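Side-chain contacts in 3-oxoacyl-[acyl-carrier protein] synthase (Thermus thermophilus, PDB 1UB7), which probably catalyses the first condensation of fatty acid synthesis, joining an acetyl group from acetyl-CoA to malonyl-ACP: residues Thr183-Leu188 / Pro195-Gly200; Tyr115-Ala120 / Tyr171-Phe176; Leu53-Val58 / Ala95-Lys100; Lys287-Val290 / Arg294-Glu297. All blocks are in the same frame, centred on the assembly; numbering follows the deposited sequence.

Contact 1 of 4, residues Thr183-Leu188 / Pro195-Gly200; sequences TGAKEL and PRLPDG
K186 and L197 bring the two loops nearest, with CA atoms 7.2 Å apart, and the second loop turns back just there through a type I beta turn from L197 to G200, closed by the bond from G200 N to L197 O. The case illustrates how one branched side chain can join two irregular segments. L197 points at the first loop and puts CD1 against its backbone, 3.3 Å from A185 O and 3.5 Å from K186 N. Its two methyls divide the work around A185: CD1 lies 3.7 Å from A185 CB, and CD2 reaches the same methyl from 3.9 Å. The second meeting is between unlike groups. D199 crosses K186 at about a right angle and rests OD2 on the aliphatic part of the lysine, 3.8 Å from K186 CG. With CG set between backbone N and carbonyl carbon (chi1 46°), K186 runs past this carboxylate and bends only at its end. There K186 NZ turns to E187 OE2 of its own loop, a weak salt bridge of 3.2 Å, and stays 5.3 Å from D199 OD2. The other oxygen of D199, OD1, is bonded to T201 OG1. P87 of the second subunit packs on both A185 and L197, while R196 forms a salt bridge to D52 of that subunit. The chemistry is thus mainly van der Waals: the leucine methyls lie on the A185 methyl and the backbone beside it, and the opposite charges of K186 and D199 probably add a modest attraction without a direct bond.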
loop_
_atom_site.group_PDB
_atom_site.type_symbol
_atom_site.label_atom_id
_atom_site.label_comp_id
_atom_site.label_asym_id
_atom_site.label_seq_id
_atom_site.Cartn_x
_atom_site.Cartn_y
_atom_site.Cartn_z
ATOM N N THR A 183 16.514 -6.742 -5.754
ATOM C CA THR A 183 17.475 -7.151 -6.779
ATOM C C THR A 183 16.922 -8.429 -7.427
ATOM O O THR A 183 17.332 -8.824 -8.521
ATOM C CB THR A 183 18.877 -7.442 -6.185
ATOM O OG1 THR A 183 18.766 -8.440 -5.171
ATOM C CG2 THR A 183 19.496 -6.185 -5.587
ATOM N N GLY A 184 15.978 -9.057 -6.727
ATOM C CA GLY A 184 15.337 -10.266 -7.215
ATOM C C GLY A 184 13.944 -9.927 -7.709
ATOM O O GLY A 184 12.994 -10.681 -7.508
ATOM N N ALA A 185 13.833 -8.773 -8.357
ATOM C CA ALA A 185 12.567 -8.295 -8.897
ATOM C C ALA A 185 12.240 -8.985 -10.223
ATOM O O ALA A 185 11.069 -9.123 -10.589
ATOM C CB ALA A 185 12.634 -6.782 -9.094
ATOM N N LYS A 186 13.283 -9.412 -10.935
ATOM C CA LYS A 186 13.139 -10.089 -12.229
ATOM C C LYS A 186 12.615 -11.528 -12.104
ATOM O O LYS A 186 12.134 -12.109 -13.084
ATOM C CB LYS A 186 14.492 -10.111 -12.942
ATOM C CG LYS A 186 15.622 -10.530 -12.018
ATOM C CD LYS A 186 16.889 -10.885 -12.767
ATOM C CE LYS A 186 18.068 -11.005 -11.804
ATOM N NZ LYS A 186 17.751 -11.835 -10.608
ATOM N N GLU A 187 12.706 -12.086 -10.895
ATOM C CA GLU A 187 12.283 -13.462 -10.602
ATOM C C GLU A 187 10.773 -13.694 -10.534
ATOM O O GLU A 187 10.305 -14.826 -10.674
ATOM C CB GLU A 187 12.917 -13.912 -9.284
ATOM C CG GLU A 187 14.397 -13.599 -9.198
ATOM C CD GLU A 187 15.227 -14.402 -10.188
ATOM O OE1 GLU A 187 14.714 -14.724 -11.285
ATOM O OE2 GLU A 187 16.401 -14.695 -9.868
ATOM N N LEU A 188 10.016 -12.626 -10.306
ATOM C CA LEU A 188 8.561 -12.709 -10.219
ATOM C C LEU A 188 7.992 -11.303 -10.408
ATOM O O LEU A 188 8.370 -10.379 -9.686
ATOM C CB LEU A 188 8.145 -13.285 -8.854
ATOM C CG LEU A 188 6.653 -13.470 -8.538
ATOM C CD1 LEU A 188 5.964 -14.303 -9.618
ATOM C CD2 LEU A 188 6.518 -14.133 -7.181
ATOM N N PRO A 195 7.650 -0.707 -18.353
ATOM C CA PRO A 195 7.931 -1.840 -19.247
ATOM C C PRO A 195 9.182 -2.651 -18.903
ATOM O O PRO A 195 9.407 -3.712 -19.481
ATOM C CB PRO A 195 8.053 -1.168 -20.605
ATOM C CG PRO A 195 8.782 0.093 -20.249
ATOM C CD PRO A 195 8.060 0.562 -18.989
ATOM N N ARG A 196 9.997 -2.146 -17.981
ATOM C CA ARG A 196 11.221 -2.836 -17.574
ATOM C C ARG A 196 11.548 -2.575 -16.106
ATOM O O ARG A 196 10.994 -1.663 -15.492
ATOM C CB ARG A 196 12.404 -2.388 -18.447
ATOM C CG ARG A 196 12.720 -0.885 -18.402
ATOM C CD ARG A 196 13.195 -0.425 -17.020
ATOM N NE ARG A 196 13.292 1.031 -16.917
ATOM C CZ ARG A 196 13.327 1.704 -15.768
ATOM N NH1 ARG A 196 13.270 1.062 -14.604
ATOM N NH2 ARG A 196 13.423 3.026 -15.785
ATOM N N LEU A 197 12.458 -3.369 -15.553
ATOM C CA LEU A 197 12.872 -3.207 -14.162
ATOM C C LEU A 197 14.204 -2.453 -14.094
ATOM O O LEU A 197 14.888 -2.290 -15.111
ATOM C CB LEU A 197 12.999 -4.577 -13.476
ATOM C CG LEU A 197 11.692 -5.285 -13.095
ATOM C CD1 LEU A 197 11.966 -6.741 -12.757
ATOM C CD2 LEU A 197 11.044 -4.565 -11.919
ATOM N N PRO A 198 14.580 -1.969 -12.894
ATOM C CA PRO A 198 15.825 -1.228 -12.671
ATOM C C PRO A 198 17.104 -1.911 -13.167
ATOM O O PRO A 198 18.083 -1.231 -13.482
ATOM C CB PRO A 198 15.827 -1.013 -11.160
ATOM C CG PRO A 198 14.380 -0.823 -10.873
ATOM C CD PRO A 198 13.744 -1.943 -11.680
ATOM N N ASP A 199 17.109 -3.243 -13.229
ATOM C CA ASP A 199 18.295 -3.955 -13.710
ATOM C C ASP A 199 18.268 -4.098 -15.233
ATOM O O ASP A 199 19.279 -4.442 -15.851
ATOM C CB ASP A 199 18.426 -5.345 -13.056
ATOM C CG ASP A 199 17.202 -6.226 -13.273
ATOM O OD1 ASP A 199 16.649 -6.244 -14.392
ATOM O OD2 ASP A 199 16.803 -6.923 -12.318
ATOM N N GLY A 200 17.110 -3.824 -15.831
ATOM C CA GLY A 200 16.977 -3.924 -17.274
ATOM C C GLY A 200 16.025 -5.012 -17.734
ATOM O O GLY A 200 15.630 -5.043 -18.898
#

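Contact 2 of 4, residues Tyr115-Ala120 / Tyr171-Phe176; sequences YALAQA and YGFRSF
A118 CA lies over one face of the F176 ring in a CH-pi contact, 3.7 Å from the ring centroid and 22° off the ring normal. The small side chain of A118 lets the ring lie directly over its CA, and F176 CG, anti to its carbonyl carbon and beside the backbone N (chi1 -73°), brings the ring there. The axis of helix residues 115-120 passes 9.9 Å from that of strand 172-176, their N-to-C directions 121° apart. Apolar contacts surround this meeting. A118 CB touches F176 CD1 at 3.6 Å, and L117 CB, one residue back, approaches F176 CE1 at 4.2 Å. L117 also crosses F173 at about a right angle, with its CB 4.0 Å from F173 CZ. Ring meets ring within the strand too, F176 CZ standing 3.3 Å above the plane of F173 and offset toward its rim. A serine in place of F176 would probably remove the ring that lies over A118 CA, and take from F173 the neighbour above its face. Helix 112-125, which follows the predicted nucleophile C110, belongs to the buried central layer of the thiolase fold: L117 touches L303 of strand 300-307, F176 rests on A315 of strand 311-318 and meets the ring of H121, and L128 of the second subunit packs on A118 and F176. Within the sheet R174 and S175 both face V316 of strand 311-318, a classic beta bulge.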
loop_
_atom_site.group_PDB
_atom_site.type_symbol
_atom_site.label_atom_id
_atom_site.label_comp_id
_atom_site.label_asym_id
_atom_site.label_seq_id
_atom_site.Cartn_x
_atom_site.Cartn_y
_atom_site.Cartn_z
ATOM N N TYR A 115 2.453 -8.303 6.318
ATOM C CA TYR A 115 2.943 -6.927 6.306
ATOM C C TYR A 115 1.812 -6.057 6.885
ATOM O O TYR A 115 2.037 -5.214 7.756
ATOM C CB TYR A 115 3.240 -6.495 4.869
ATOM C CG TYR A 115 4.698 -6.533 4.503
ATOM C CD1 TYR A 115 5.455 -7.698 4.675
ATOM C CD2 TYR A 115 5.341 -5.393 4.013
ATOM C CE1 TYR A 115 6.817 -7.723 4.370
ATOM C CE2 TYR A 115 6.706 -5.408 3.705
ATOM C CZ TYR A 115 7.433 -6.579 3.884
ATOM O OH TYR A 115 8.763 -6.610 3.559
ATOM N N ALA A 116 0.584 -6.288 6.417
ATOM C CA ALA A 116 -0.568 -5.520 6.910
ATOM C C ALA A 116 -0.828 -5.736 8.407
ATOM O O ALA A 116 -1.270 -4.822 9.109
ATOM C CB ALA A 116 -1.823 -5.877 6.116
ATOM N N LEU A 117 -0.572 -6.950 8.887
ATOM C CA LEU A 117 -0.792 -7.256 10.294
ATOM C C LEU A 117 0.202 -6.459 11.119
ATOM O O LEU A 117 -0.153 -5.904 12.161
ATOM C CB LEU A 117 -0.628 -8.770 10.572
ATOM C CG LEU A 117 -1.684 -9.726 9.978
ATOM C CD1 LEU A 117 -1.306 -11.173 10.268
ATOM C CD2 LEU A 117 -3.064 -9.414 10.567
ATOM N N ALA A 118 1.444 -6.398 10.640
ATOM C CA ALA A 118 2.486 -5.661 11.338
ATOM C C ALA A 118 2.110 -4.185 11.338
ATOM O O ALA A 118 2.183 -3.510 12.374
ATOM C CB ALA A 118 3.828 -5.869 10.656
ATOM N N GLN A 119 1.692 -3.682 10.183
ATOM C CA GLN A 119 1.290 -2.279 10.098
ATOM C C GLN A 119 0.087 -1.984 10.996
ATOM O O GLN A 119 0.004 -0.913 11.617
ATOM C CB GLN A 119 0.959 -1.898 8.652
ATOM C CG GLN A 119 2.089 -1.176 7.936
ATOM C CD GLN A 119 2.388 0.222 8.505
ATOM O OE1 GLN A 119 3.408 0.810 8.166
ATOM N NE2 GLN A 119 1.497 0.756 9.357
ATOM N N ALA A 120 -0.842 -2.934 11.060
ATOM C CA ALA A 120 -2.028 -2.781 11.884
ATOM C C ALA A 120 -1.602 -2.722 13.337
ATOM O O ALA A 120 -2.074 -1.871 14.104
ATOM C CB ALA A 120 -2.957 -3.921 11.667
ATOM N N TYR A 171 -1.685 -12.257 25.581
ATOM C CA TYR A 171 -2.043 -12.670 24.224
ATOM C C TYR A 171 -1.656 -11.637 23.178
ATOM O O TYR A 171 -1.326 -10.488 23.507
ATOM C CB TYR A 171 -3.548 -12.916 24.109
ATOM C CG TYR A 171 -4.096 -13.878 25.132
ATOM C CD1 TYR A 171 -4.351 -13.464 26.440
ATOM C CD2 TYR A 171 -4.320 -15.212 24.806
ATOM C CE1 TYR A 171 -4.816 -14.363 27.402
ATOM C CE2 TYR A 171 -4.781 -16.115 25.756
ATOM C CZ TYR A 171 -5.026 -15.686 27.052
ATOM O OH TYR A 171 -5.477 -16.579 27.996
ATOM N N GLY A 172 -1.704 -12.055 21.914
ATOM C CA GLY A 172 -1.400 -11.150 20.830
ATOM C C GLY A 172 -0.091 -11.384 20.114
ATOM O O GLY A 172 0.546 -12.432 20.259
ATOM N N PHE A 173 0.305 -10.389 19.327
ATOM C CA PHE A 173 1.538 -10.471 18.565
ATOM C C PHE A 173 2.787 -10.408 19.453
ATOM O O PHE A 173 2.905 -9.549 20.336
ATOM C CB PHE A 173 1.542 -9.361 17.528
ATOM C CG PHE A 173 0.621 -9.627 16.373
ATOM C CD1 PHE A 173 0.898 -10.657 15.471
ATOM C CD2 PHE A 173 -0.538 -8.866 16.193
ATOM C CE1 PHE A 173 0.033 -10.925 14.408
ATOM C CE2 PHE A 173 -1.406 -9.129 15.135
ATOM C CZ PHE A 173 -1.121 -10.160 14.239
ATOM N N ARG A 174 3.717 -11.328 19.218
ATOM C CA ARG A 174 4.934 -11.374 20.009
ATOM C C ARG A 174 6.148 -10.961 19.199
ATOM O O ARG A 174 7.146 -10.512 19.755
ATOM C CB ARG A 174 5.136 -12.776 20.583
ATOM C CG ARG A 174 3.981 -13.229 21.457
ATOM C CD ARG A 174 4.315 -14.485 22.226
ATOM N NE ARG A 174 5.426 -14.258 23.141
ATOM C CZ ARG A 174 5.861 -15.150 24.023
ATOM N NH1 ARG A 174 5.272 -16.336 24.112
ATOM N NH2 ARG A 174 6.885 -14.858 24.816
ATOM N N SER A 175 6.061 -11.105 17.883
ATOM C CA SER A 175 7.170 -10.728 17.024
ATOM C C SER A 175 6.768 -10.631 15.567
ATOM O O SER A 175 5.730 -11.149 15.149
ATOM C CB SER A 175 8.308 -11.743 17.145
ATOM O OG SER A 175 7.900 -13.005 16.646
ATOM N N PHE A 176 7.622 -9.962 14.802
ATOM C CA PHE A 176 7.440 -9.780 13.368
ATOM C C PHE A 176 8.834 -9.759 12.757
ATOM O O PHE A 176 9.756 -9.149 13.305
ATOM C CB PHE A 176 6.776 -8.424 13.032
ATOM C CG PHE A 176 5.303 -8.338 13.353
ATOM C CD1 PHE A 176 4.356 -8.918 12.511
ATOM C CD2 PHE A 176 4.867 -7.645 14.493
ATOM C CE1 PHE A 176 2.980 -8.813 12.795
ATOM C CE2 PHE A 176 3.499 -7.530 14.797
ATOM C CZ PHE A 176 2.550 -8.117 13.944
#

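Contact 3 of 4, residues Leu53-Val58 / Ala95-Lys100; sequences LAFKAV and ARFGLK
R96 opens the second segment's part in the contact by laying its CB over one face of the F55 ring, a CH-pi contact 4.1 Å from the centroid. Its CG, anti to the backbone N (chi1 165°), then passes on to stand 3.4 Å above the ring of F97, while the guanidinium beyond forms a salt bridge with E59. F97, the first residue after the helix, is therefore held on both faces: R96 CG covers one, and V58 CG1 the other, 3.8 Å from the centroid. Its leading edge points at the backbone of helix 50-64, CZ lying 3.6 Å from F55 O and in the ring plane with it. Replacing F97 by an alanine would probably open a gap between R96 and V58 and leave the arginine chain more room to turn. Beyond the contact, V58 rests on L133 and V135 of strand 131-138, and P198 of the second subunit packs on F55. G98 follows with positive phi, its N bonded to A95 O at 2.7 Å, and L99 N returns to Q94 O. Together these bonds make a Schellman motif, which ends helix 89-96 and leaves F97 wedged against helix 50-64.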
loop_
_atom_site.group_PDB
_atom_site.type_symbol
_atom_site.label_atom_id
_atom_site.label_comp_id
_atom_site.label_asym_id
_atom_site.label_seq_id
_atom_site.Cartn_x
_atom_site.Cartn_y
_atom_site.Cartn_z
ATOM N N LEU A 53 -14.247 -10.111 -3.398
ATOM C CA LEU A 53 -13.684 -11.155 -2.575
ATOM C C LEU A 53 -13.448 -10.547 -1.195
ATOM O O LEU A 53 -13.685 -11.203 -0.181
ATOM C CB LEU A 53 -12.372 -11.661 -3.171
ATOM C CG LEU A 53 -12.400 -12.095 -4.645
ATOM C CD1 LEU A 53 -11.005 -12.576 -5.052
ATOM C CD2 LEU A 53 -13.432 -13.206 -4.848
ATOM N N ALA A 54 -13.005 -9.288 -1.162
ATOM C CA ALA A 54 -12.748 -8.606 0.105
ATOM C C ALA A 54 -14.056 -8.404 0.877
ATOM O O ALA A 54 -14.103 -8.639 2.092
ATOM C CB ALA A 54 -12.058 -7.260 -0.139
ATOM N N PHE A 55 -15.113 -7.977 0.181
ATOM C CA PHE A 55 -16.400 -7.773 0.844
ATOM C C PHE A 55 -16.872 -9.093 1.448
ATOM O O PHE A 55 -17.246 -9.155 2.623
ATOM C CB PHE A 55 -17.478 -7.266 -0.130
ATOM C CG PHE A 55 -17.173 -5.928 -0.773
ATOM C CD1 PHE A 55 -16.240 -5.045 -0.214
ATOM C CD2 PHE A 55 -17.832 -5.551 -1.949
ATOM C CE1 PHE A 55 -15.966 -3.811 -0.825
ATOM C CE2 PHE A 55 -17.566 -4.321 -2.564
ATOM C CZ PHE A 55 -16.627 -3.452 -1.997
ATOM N N LYS A 56 -16.848 -10.151 0.640
ATOM C CA LYS A 56 -17.279 -11.464 1.098
ATOM C C LYS A 56 -16.470 -11.999 2.273
ATOM O O LYS A 56 -17.015 -12.663 3.154
ATOM C CB LYS A 56 -17.279 -12.462 -0.069
ATOM C CG LYS A 56 -18.590 -12.435 -0.853
ATOM C CD LYS A 56 -18.366 -12.480 -2.345
ATOM C CE LYS A 56 -19.645 -12.147 -3.117
ATOM N NZ LYS A 56 -19.377 -12.096 -4.595
ATOM N N ALA A 57 -15.177 -11.710 2.312
ATOM C CA ALA A 57 -14.368 -12.190 3.427
ATOM C C ALA A 57 -14.785 -11.455 4.692
ATOM O O ALA A 57 -14.854 -12.046 5.761
ATOM C CB ALA A 57 -12.889 -11.962 3.153
ATOM N N VAL A 58 -15.076 -10.162 4.582
ATOM C CA VAL A 58 -15.477 -9.430 5.775
ATOM C C VAL A 58 -16.876 -9.877 6.244
ATOM O O VAL A 58 -17.134 -9.942 7.456
ATOM C CB VAL A 58 -15.439 -7.896 5.558
ATOM C CG1 VAL A 58 -15.861 -7.189 6.848
ATOM C CG2 VAL A 58 -14.030 -7.461 5.183
ATOM N N ALA A 95 -16.405 1.924 2.619
ATOM C CA ALA A 95 -17.726 2.388 2.200
ATOM C C ALA A 95 -18.782 1.294 2.422
ATOM O O ALA A 95 -19.776 1.503 3.126
ATOM C CB ALA A 95 -17.685 2.806 0.707
ATOM N N ARG A 96 -18.534 0.126 1.826
ATOM C CA ARG A 96 -19.422 -1.014 1.928
ATOM C C ARG A 96 -19.895 -1.266 3.350
ATOM O O ARG A 96 -21.074 -1.520 3.585
ATOM C CB ARG A 96 -18.728 -2.264 1.383
ATOM C CG ARG A 96 -19.400 -3.588 1.759
ATOM C CD ARG A 96 -20.767 -3.781 1.104
ATOM N NE ARG A 96 -21.416 -5.014 1.575
ATOM C CZ ARG A 96 -22.072 -5.143 2.731
ATOM N NH1 ARG A 96 -22.194 -4.112 3.570
ATOM N NH2 ARG A 96 -22.606 -6.315 3.059
ATOM N N PHE A 97 -18.993 -1.200 4.312
ATOM C CA PHE A 97 -19.415 -1.448 5.675
ATOM C C PHE A 97 -19.684 -0.169 6.470
ATOM O O PHE A 97 -19.799 -0.199 7.698
ATOM C CB PHE A 97 -18.384 -2.347 6.343
ATOM C CG PHE A 97 -18.311 -3.701 5.707
ATOM C CD1 PHE A 97 -19.235 -4.686 6.038
ATOM C CD2 PHE A 97 -17.383 -3.963 4.695
ATOM C CE1 PHE A 97 -19.238 -5.915 5.363
ATOM C CE2 PHE A 97 -17.374 -5.185 4.011
ATOM C CZ PHE A 97 -18.305 -6.164 4.344
ATOM N N GLY A 98 -19.801 0.945 5.751
ATOM C CA GLY A 98 -20.079 2.227 6.380
ATOM C C GLY A 98 -19.258 2.569 7.612
ATOM O O GLY A 98 -19.804 2.981 8.636
ATOM N N LEU A 99 -17.940 2.415 7.508
ATOM C CA LEU A 99 -17.030 2.704 8.615
ATOM C C LEU A 99 -16.479 4.130 8.596
ATOM O O LEU A 99 -16.333 4.752 7.533
ATOM C CB LEU A 99 -15.832 1.764 8.573
ATOM C CG LEU A 99 -16.074 0.279 8.449
ATOM C CD1 LEU A 99 -14.716 -0.443 8.377
ATOM C CD2 LEU A 99 -16.901 -0.185 9.631
ATOM N N LYS A 100 -16.173 4.635 9.786
ATOM C CA LYS A 100 -15.572 5.954 9.918
ATOM C C LYS A 100 -14.110 5.529 9.985
ATOM O O LYS A 100 -13.618 5.224 11.062
ATOM C CB LYS A 100 -15.988 6.592 11.246
ATOM C CG LYS A 100 -15.498 8.024 11.425
ATOM C CD LYS A 100 -15.569 8.440 12.897
ATOM C CE LYS A 100 -16.344 9.734 13.095
ATOM N NZ LYS A 100 -15.853 10.810 12.198
#

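Contact 4 of 4, residues Lys287-Val290 / Arg294-Glu297; sequences KEAV and RIRE
A289 O receives two backbone N-H groups from the segment that follows the helix. I295 N is 3.2 Å from it, approaching from above the carbonyl plane, 62° out of it, and R294 N lies 2.9 Å from the same oxygen in a weak, bent bond with an N-H...O angle of 129°. The next carbonyl is reached by water: one molecule donates to V290 O at 2.7 Å, and its second leg, to I295 O, is too short to be more than doubtful. Beside these polar links, I295 spreads its branches over the helix. CG1 is anti to the carbonyl carbon (chi1 -82°), which carries CD1 to within 3.6 Å of A289 CB, whereas CG2 meets V290 CG2 at 3.8 Å. R294 brings its CB close to A289 O, 3.7 Å away. A289 O, in the last turn of helix 281-292, thus takes both N-H groups as the chain leaves for strand 300-307 of the four-stranded sheet. In the next shell L242, of strand 242-245, touches A289, R294 and I295, and W319 packs on V290 and I295. The bent arginine chain of R294 delivers NH2 to E265 O. Farther out the helix is tied by salt bridges, K287 to D60 of helix 50-64 and E288 to R273, E288 also bonding Y274 OH through its other carboxylate oxygen.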
loop_
_atom_site.group_PDB
_atom_site.type_symbol
_atom_site.label_atom_id
_atom_site.label_comp_id
_atom_site.label_asym_id
_atom_site.label_seq_id
_atom_site.Cartn_x
_atom_site.Cartn_y
_atom_site.Cartn_z
ATOM N N LYS A 287 -8.421 -19.754 9.337
ATOM C CA LYS A 287 -9.853 -19.975 9.514
ATOM C C LYS A 287 -10.159 -21.459 9.688
ATOM O O LYS A 287 -10.882 -21.836 10.614
ATOM C CB LYS A 287 -10.648 -19.429 8.322
ATOM C CG LYS A 287 -12.148 -19.684 8.451
ATOM C CD LYS A 287 -12.887 -19.421 7.147
ATOM C CE LYS A 287 -14.373 -19.717 7.292
ATOM N NZ LYS A 287 -15.096 -19.325 6.065
ATOM N N GLU A 288 -9.612 -22.297 8.805
ATOM C CA GLU A 288 -9.838 -23.740 8.909
ATOM C C GLU A 288 -9.267 -24.302 10.227
ATOM O O GLU A 288 -9.909 -25.115 10.899
ATOM C CB GLU A 288 -9.217 -24.466 7.717
ATOM C CG GLU A 288 -9.632 -23.874 6.387
ATOM C CD GLU A 288 -9.494 -24.851 5.229
ATOM O OE1 GLU A 288 -8.503 -25.615 5.198
ATOM O OE2 GLU A 288 -10.378 -24.841 4.344
ATOM N N ALA A 289 -8.070 -23.851 10.593
ATOM C CA ALA A 289 -7.430 -24.302 11.818
ATOM C C ALA A 289 -8.240 -23.901 13.045
ATOM O O ALA A 289 -8.362 -24.669 14.006
ATOM C CB ALA A 289 -6.027 -23.732 11.916
ATOM N N VAL A 290 -8.784 -22.690 13.030
ATOM C CA VAL A 290 -9.576 -22.247 14.162
ATOM C C VAL A 290 -10.789 -23.149 14.283
ATOM O O VAL A 290 -11.074 -23.677 15.361
ATOM C CB VAL A 290 -10.026 -20.779 13.996
ATOM C CG1 VAL A 290 -11.152 -20.458 14.959
ATOM C CG2 VAL A 290 -8.843 -19.863 14.248
ATOM N N ARG A 294 -7.566 -26.653 15.913
ATOM C CA ARG A 294 -6.114 -26.822 15.920
ATOM C C ARG A 294 -5.477 -25.546 16.436
ATOM O O ARG A 294 -4.314 -25.530 16.840
ATOM C CB ARG A 294 -5.610 -27.101 14.523
ATOM C CG ARG A 294 -6.417 -28.151 13.797
ATOM C CD ARG A 294 -5.836 -28.317 12.415
ATOM N NE ARG A 294 -4.434 -28.707 12.520
ATOM C CZ ARG A 294 -3.596 -28.753 11.496
ATOM N NH1 ARG A 294 -4.014 -28.425 10.283
ATOM N NH2 ARG A 294 -2.346 -29.148 11.686
ATOM N N ILE A 295 -6.244 -24.470 16.392
ATOM C CA ILE A 295 -5.784 -23.196 16.903
ATOM C C ILE A 295 -6.820 -22.868 17.948
ATOM O O ILE A 295 -8.014 -22.992 17.690
ATOM C CB ILE A 295 -5.774 -22.084 15.813
ATOM C CG1 ILE A 295 -4.503 -22.190 14.969
ATOM C CG2 ILE A 295 -5.850 -20.705 16.458
ATOM C CD1 ILE A 295 -4.410 -21.125 13.876
ATOM N N ARG A 296 -6.366 -22.481 19.132
ATOM C CA ARG A 296 -7.275 -22.136 20.218
ATOM C C ARG A 296 -6.683 -21.025 21.057
ATOM O O ARG A 296 -5.466 -20.822 21.075
ATOM C CB ARG A 296 -7.530 -23.343 21.128
ATOM C CG ARG A 296 -7.945 -24.595 20.403
ATOM C CD ARG A 296 -8.152 -25.730 21.394
ATOM N NE ARG A 296 -8.329 -27.020 20.729
ATOM C CZ ARG A 296 -8.599 -28.155 21.364
ATOM N NH1 ARG A 296 -8.719 -28.160 22.686
ATOM N NH2 ARG A 296 -8.766 -29.275 20.678
ATOM N N GLU A 297 -7.549 -20.315 21.765
ATOM C CA GLU A 297 -7.090 -19.236 22.608
ATOM C C GLU A 297 -5.937 -19.751 23.438
ATOM O O GLU A 297 -6.036 -20.814 24.052
ATOM C CB GLU A 297 -8.217 -18.757 23.511
ATOM C CG GLU A 297 -7.783 -17.703 24.488
ATOM C CD GLU A 297 -8.923 -16.801 24.891
ATOM O OE1 GLU A 297 -9.468 -16.100 24.013
ATOM O OE2 GLU A 297 -9.278 -16.789 26.085
HETATM O O HOH W 1 -10.550 -22.851 17.898
#

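How the contacts relate
Within one chain, contacts 2 and 4 are the pair that touch: Y171 CE2 packs on E297 CG at 3.6 Å, with centres 18 Å apart. Contact 3 comes within about 7 Å of contact 4 at nearest atoms. There contacts 1 and 3 stay about 18 Å apart at their nearest atoms, yet the dimer brings them together, T183 and P198 of one subunit packing on A95 and F55 of the other. Contact 2 lies nearest the predicted catalytic residues, the side chain of L117 being about 12 Å from that of H246; a glycerol, probably from crystallisation, sits about 4 Å from the side chain of F176. The others lie away from the active site.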